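Local coordinates for protein Exo-1,5-alpha-L-arabinofuranobiosidase (Gibberella zeae, PDB 2YDT) that probably hydrolyses alpha-1,5-linked arabinan from the chain end to release arabinobiose, and binds an iminosugar inhibitor in its substrate pocket, at residues A[357-361]-A[362-366]; A[159-163]-A[164-168]. All blocks are in the same frame, centred on the assembly; numbering follows the deposited sequence. Where two conformers were deposited one is given.

Contact 1: residues A[357-361]-A[362-366]. With MN (manganese (II) ion), chain K; SO4 (sulfate ion), chain D.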
loop_
_atom_site.group_PDB
_atom_site.type_symbol
_atom_site.label_atom_id
_atom_site.label_comp_id
_atom_site.label_asym_id
_atom_site.label_seq_id
_atom_site.Cartn_x
_atom_site.Cartn_y
_atom_site.Cartn_z
ATOM N N SER A 357 -4.223 -8.090 13.239
ATOM C CA SER A 357 -4.852 -9.372 13.550
ATOM C C SER A 357 -4.401 -10.393 12.504
ATOM O O SER A 357 -4.108 -10.026 11.368
ATOM C CB SER A 357 -6.369 -9.233 13.456
ATOM O OG SER A 357 -6.906 -8.314 14.389
ATOM N N VAL A 358 -4.381 -11.683 12.875
ATOM C CA VAL A 358 -4.192 -12.756 11.916
ATOM C C VAL A 358 -5.432 -13.642 12.034
ATOM O O VAL A 358 -5.757 -14.092 13.136
ATOM C CB VAL A 358 -2.917 -13.554 12.142
ATOM C CG1 VAL A 358 -2.932 -14.858 11.298
ATOM C CG2 VAL A 358 -1.701 -12.689 11.830
ATOM N N VAL A 359 -6.107 -13.824 10.922
ATOM C CA VAL A 359 -7.345 -14.639 10.810
ATOM C C VAL A 359 -7.109 -15.781 9.830
ATOM O O VAL A 359 -6.144 -15.787 9.074
ATOM C CB VAL A 359 -8.524 -13.820 10.326
ATOM C CG1 VAL A 359 -8.784 -12.643 11.262
ATOM C CG2 VAL A 359 -8.329 -13.333 8.855
ATOM N N ARG A 360 -7.969 -16.807 9.881
ATOM C CA ARG A 360 -8.004 -17.846 8.887
ATOM C C ARG A 360 -9.193 -17.637 7.953
ATOM O O ARG A 360 -10.334 -17.499 8.397
ATOM C CB ARG A 360 -8.163 -19.248 9.570
ATOM C CG ARG A 360 -6.914 -19.808 10.076
ATOM C CD ARG A 360 -7.070 -21.286 10.548
ATOM N NE ARG A 360 -5.805 -21.652 11.137
ATOM C CZ ARG A 360 -4.729 -22.010 10.447
ATOM N NH1 ARG A 360 -4.785 -22.178 9.137
ATOM N NH2 ARG A 360 -3.614 -22.251 11.080
ATOM N N LEU A 361 -8.945 -17.688 6.651
ATOM C CA LEU A 361 -9.969 -17.475 5.665
ATOM C C LEU A 361 -10.982 -18.631 5.757
ATOM O O LEU A 361 -12.176 -18.390 5.575
ATOM C CB LEU A 361 -9.363 -17.398 4.266
ATOM C CG LEU A 361 -8.584 -16.119 3.997
ATOM C CD1 LEU A 361 -7.789 -16.264 2.676
ATOM C CD2 LEU A 361 -9.540 -14.911 4.003
ATOM N N SER A 362 -10.480 -19.826 6.088
ATOM C CA SER A 362 -11.355 -21.014 6.287
ATOM C C SER A 362 -12.399 -20.778 7.385
ATOM O O SER A 362 -13.475 -21.403 7.379
ATOM C CB SER A 362 -10.525 -22.262 6.588
ATOM O OG SER A 362 -9.777 -22.187 7.773
ATOM N N GLU A 363 -12.122 -19.859 8.308
ATOM C CA GLU A 363 -13.070 -19.521 9.383
ATOM C C GLU A 363 -13.882 -18.263 9.121
ATOM O O GLU A 363 -15.080 -18.205 9.378
ATOM C CB GLU A 363 -12.305 -19.405 10.702
ATOM C CG GLU A 363 -11.466 -20.661 10.951
ATOM C CD GLU A 363 -10.691 -20.668 12.247
ATOM O OE1 GLU A 363 -10.207 -19.589 12.652
ATOM O OE2 GLU A 363 -10.537 -21.767 12.855
ATOM N N VAL A 364 -13.218 -17.227 8.606
ATOM C CA VAL A 364 -13.864 -15.986 8.221
ATOM C C VAL A 364 -14.895 -16.143 7.104
ATOM O O VAL A 364 -15.920 -15.442 7.096
ATOM C CB VAL A 364 -12.763 -14.954 7.808
ATOM C CG1 VAL A 364 -13.367 -13.767 7.097
ATOM C CG2 VAL A 364 -11.977 -14.534 9.062
ATOM N N MET A 365 -14.636 -17.050 6.171
ATOM C CA MET A 365 -15.453 -17.170 4.980
ATOM C C MET A 365 -16.577 -18.197 5.159
ATOM O O MET A 365 -16.753 -19.074 4.341
ATOM C CB MET A 365 -14.592 -17.486 3.765
ATOM C CG MET A 365 -13.594 -16.362 3.403
ATOM S SD MET A 365 -12.562 -16.710 1.945
ATOM C CE MET A 365 -13.802 -16.602 0.654
ATOM N N LYS A 366 -17.347 -18.010 6.213
ATOM C CA LYS A 366 -18.597 -18.738 6.470
ATOM C C LYS A 366 -19.737 -17.755 6.696
ATOM O O LYS A 366 -19.508 -16.644 7.197
ATOM C CB LYS A 366 -18.412 -19.547 7.722
ATOM C CG LYS A 366 -17.406 -20.639 7.580
ATOM C CD LYS A 366 -16.726 -20.943 8.900
ATOM C CE LYS A 366 -17.508 -20.456 10.154
ATOM N NZ LYS A 366 -16.605 -19.780 11.149
HETATM MN MN MN K . -9.638 -22.337 14.537
HETATM S S SO4 D . -4.935 -21.409 14.793
HETATM O O1 SO4 D . -3.698 -21.525 14.047
HETATM O O2 SO4 D . -6.080 -21.250 13.935
HETATM O O3 SO4 D . -4.990 -22.575 15.676
HETATM O O4 SO4 D . -4.900 -20.298 15.743
HETATM O O HOH W 1 -9.970 -16.825 11.992
HETATM O O HOH W 2 -8.471 -20.304 14.375
HETATM O O HOH W 3 -7.853 -23.271 14.090
#

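Contact 2: residues A[159-163]-A[164-168]. With SO4 (sulfate ion), chain G; SO4 (sulfate ion), chain H.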
loop_
_atom_site.group_PDB
_atom_site.type_symbol
_atom_site.label_atom_id
_atom_site.label_comp_id
_atom_site.label_asym_id
_atom_site.label_seq_id
_atom_site.Cartn_x
_atom_site.Cartn_y
_atom_site.Cartn_z
ATOM N N LEU A 159 5.532 -1.518 -5.013
ATOM C CA LEU A 159 6.567 -2.254 -5.777
ATOM C C LEU A 159 6.145 -3.666 -6.137
ATOM O O LEU A 159 5.595 -4.389 -5.321
ATOM C CB LEU A 159 7.870 -2.336 -4.955
ATOM C CG LEU A 159 8.618 -1.015 -4.774
ATOM C CD1 LEU A 159 9.572 -1.125 -3.535
ATOM C CD2 LEU A 159 9.383 -0.614 -6.016
ATOM N N MET A 160 6.472 -4.082 -7.362
ATOM C CA MET A 160 6.215 -5.450 -7.804
ATOM C C MET A 160 7.153 -5.813 -8.969
ATOM O O MET A 160 7.374 -5.021 -9.877
ATOM C CB MET A 160 4.765 -5.576 -8.288
ATOM C CG MET A 160 4.344 -7.015 -8.557
ATOM S SD MET A 160 2.692 -7.156 -9.311
ATOM C CE MET A 160 3.063 -6.599 -10.951
ATOM N N THR A 161 7.674 -7.035 -8.951
ATOM C CA THR A 161 8.496 -7.547 -10.040
ATOM C C THR A 161 7.618 -8.068 -11.173
ATOM O O THR A 161 6.552 -8.650 -10.920
ATOM C CB THR A 161 9.441 -8.628 -9.529
ATOM O OG1 THR A 161 10.420 -8.046 -8.639
ATOM C CG2 THR A 161 10.221 -9.325 -10.683
ATOM N N TYR A 162 8.060 -7.865 -12.411
ATOM C CA TYR A 162 7.439 -8.509 -13.599
ATOM C C TYR A 162 8.555 -8.895 -14.538
ATOM O O TYR A 162 9.215 -8.021 -15.086
ATOM C CB TYR A 162 6.477 -7.576 -14.311
ATOM C CG TYR A 162 5.891 -8.161 -15.589
ATOM C CD1 TYR A 162 5.099 -9.307 -15.553
ATOM C CD2 TYR A 162 6.181 -7.598 -16.831
ATOM C CE1 TYR A 162 4.563 -9.864 -16.716
ATOM C CE2 TYR A 162 5.629 -8.128 -17.969
ATOM C CZ TYR A 162 4.839 -9.249 -17.907
ATOM O OH TYR A 162 4.282 -9.751 -19.081
ATOM N N LYS A 163 8.780 -10.199 -14.680
ATOM C CA LYS A 163 9.854 -10.707 -15.529
ATOM C C LYS A 163 11.182 -10.080 -15.112
ATOM O O LYS A 163 11.600 -10.205 -13.964
ATOM C CB LYS A 163 9.441 -10.507 -17.008
ATOM C CG LYS A 163 8.183 -11.296 -17.369
ATOM C CD LYS A 163 7.886 -11.283 -18.872
ATOM C CE LYS A 163 6.793 -12.256 -19.312
ATOM N NZ LYS A 163 6.588 -13.468 -18.437
ATOM N N GLU A 164 11.863 -9.399 -16.000
ATOM C CA GLU A 164 13.178 -8.911 -15.650
ATOM C C GLU A 164 13.164 -7.482 -15.095
ATOM O O GLU A 164 14.239 -6.908 -14.854
ATOM C CB GLU A 164 14.103 -9.020 -16.869
ATOM C CG GLU A 164 13.993 -7.848 -17.855
ATOM C CD GLU A 164 12.739 -7.798 -18.695
ATOM O OE1 GLU A 164 11.817 -8.646 -18.566
ATOM O OE2 GLU A 164 12.666 -6.861 -19.517
ATOM N N LYS A 165 11.970 -6.919 -14.884
ATOM C CA LYS A 165 11.846 -5.537 -14.403
ATOM C C LYS A 165 11.269 -5.462 -13.002
ATOM O O LYS A 165 10.448 -6.293 -12.608
ATOM C CB LYS A 165 10.946 -4.703 -15.300
ATOM C CG LYS A 165 11.410 -4.554 -16.735
ATOM C CD LYS A 165 10.399 -3.827 -17.547
ATOM C CE LYS A 165 10.681 -3.963 -19.026
ATOM N NZ LYS A 165 9.756 -3.181 -19.869
ATOM N N LEU A 166 11.663 -4.433 -12.285
ATOM C CA LEU A 166 10.962 -4.043 -11.041
ATOM C C LEU A 166 10.095 -2.818 -11.392
ATOM O O LEU A 166 10.571 -1.842 -11.968
ATOM C CB LEU A 166 11.950 -3.719 -9.928
ATOM C CG LEU A 166 11.385 -3.189 -8.602
ATOM C CD1 LEU A 166 10.592 -4.281 -7.881
ATOM C CD2 LEU A 166 12.509 -2.608 -7.709
ATOM N N ILE A 167 8.809 -2.898 -11.065
ATOM C CA ILE A 167 7.859 -1.817 -11.344
ATOM C C ILE A 167 7.505 -1.091 -10.050
ATOM O O ILE A 167 7.228 -1.728 -9.037
ATOM C CB ILE A 167 6.544 -2.344 -11.989
ATOM C CG1 ILE A 167 6.858 -3.284 -13.165
ATOM C CG2 ILE A 167 5.643 -1.182 -12.428
ATOM C CD1 ILE A 167 5.668 -3.949 -13.740
ATOM N N LEU A 168 7.520 0.234 -10.103
ATOM C CA LEU A 168 7.100 1.083 -8.999
ATOM C C LEU A 168 5.931 1.896 -9.490
ATOM O O LEU A 168 6.066 2.759 -10.353
ATOM C CB LEU A 168 8.248 1.955 -8.486
ATOM C CG LEU A 168 8.041 2.597 -7.121
ATOM C CD1 LEU A 168 9.376 2.991 -6.475
ATOM C CD2 LEU A 168 7.123 3.819 -7.239
HETATM S S SO4 G . 7.259 -12.816 -12.675
HETATM O O1 SO4 G . 8.080 -11.885 -11.911
HETATM O O2 SO4 G . 7.058 -12.310 -14.021
HETATM O O3 SO4 G . 7.915 -14.121 -12.754
HETATM O O4 SO4 G . 5.982 -12.947 -11.961
HETATM S S SO4 H . 6.376 -10.014 -6.154
HETATM O O1 SO4 H . 6.826 -8.974 -7.035
HETATM O O2 SO4 H . 5.310 -9.476 -5.257
HETATM O O3 SO4 H . 5.895 -11.145 -6.936
HETATM O O4 SO4 H . 7.463 -10.526 -5.335
HETATM O O HOH W 4 9.437 -7.165 -17.975
#

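Contact 1: residues A[357-361]-A[362-366]
Two backbone amides share the carbonyl oxygen of Arg360, the N-cap residue of the one-turn helix 361-364 that follows the last strand. Val364 N reaches Arg360 O at 2.9 Å, almost straight (175° at the hydrogen) and nearly end-on to the carbonyl, while Glu363 N comes in from above the carbonyl plane at 3.0 Å. One residue on, Met365 N bonds to Leu361 O. The Met365 side chain runs beside that of Leu361, SD lying 4.0 Å from Leu361 CB, and Val364 CG2 packs on Val359 CB. Leu361, Val364 and Met365 face the neighbouring blade: Leu361 and Val364 rest on Ile300, and Val364 and Met365 on Trp315.

The polar side is built round two long side chains. Glu363 extends beyond CG (chi2 -179°), which carries OE2 to the manganese ion at 2.0 Å; OE1 takes a bond from a water that in turn accepts from Arg360 N. Arg360, also extended, presents its guanidinium edge to a sulfate, probably from the crystallisation liquor: NE donates to O2 at 2.8 Å and NH2 to O1 at 3.1 Å. NH1 forms salt bridges with Asp333 and Asp335.

Two waters on the metal donate to that same sulfate O2, so carboxylate, manganese, sulfate and guanidinium form one alternating network of charge in this crystal, which would be expected to keep the Glu363 carboxylate ionised.

Contact 2: residues A[159-163]-A[164-168]
Ile167 lies over the backbone of Met160 in the beta hairpin formed by strands 154-162 and 165-172, the first two strands of a four-stranded blade in this six-bladed propeller. Its CB sits 3.5 Å from Met160 O, and CG1 stays near the same oxygen. With CG1 beside the backbone N (chi1 -49°) and the chain extended from there, the tip, CD1, is carried along the partner strand until it meets Tyr162 CB at 3.8 Å. His185 and Thr187 of the next strand also pack against Ile167.

Beneath this, Met160 and Ile167 exchange both backbone bonds, Ile167 N to Met160 O at 2.8 Å being the shorter. Tyr162 and Lys165 repeat the pattern and close a type II' turn with Lys163 and Glu164 at its corners. The other side of the hairpin carries Leu159, Thr161, Leu166 and Leu168. There Leu166 CD1 approaches Thr161 OG1, which is hydrogen-bonded with Tyr91 OH, and the leucines lean on Leu106 and Ser108 of the preceding blade.

Strand 154-162 is the outermost of its sheet. On the edge away from Lys165-Leu168, Thr161 N, and beyond the strand Lys163 N in the turn, donate to sulfates, probably from the crystallisation liquor: Thr161 N to O1 of one at 2.9 Å, and Lys163 N to O2 of the other at 2.8 Å. Near the second sulfate, Lys163 CG, placed beside its own backbone N, stands 3.8 Å above the centre of the Tyr162 ring. At the turn, a single water donates both to Tyr162 O, at 3.0 Å, and to Glu164 OE1, at 2.9 Å.

From the N terminus, strand 11-17 first goes to the last-formed sheet, beside strand 354-360; the chain then builds five blades in turn before coming back to it. Contact 2 comes midway, closing the tight hairpin between the first two strands of the blade 154-201. Contact 1 comes at the very end, where strand 354-360 leaves the closing blade and turns into helix 361-364. The two are in series, neither nesting nor crossing, with centres about 30 Å apart. Contact 2 joins neighbouring strands within a blade and meets the one before it, whereas contact 1 ties the ring-closing sheet to blade 277-315.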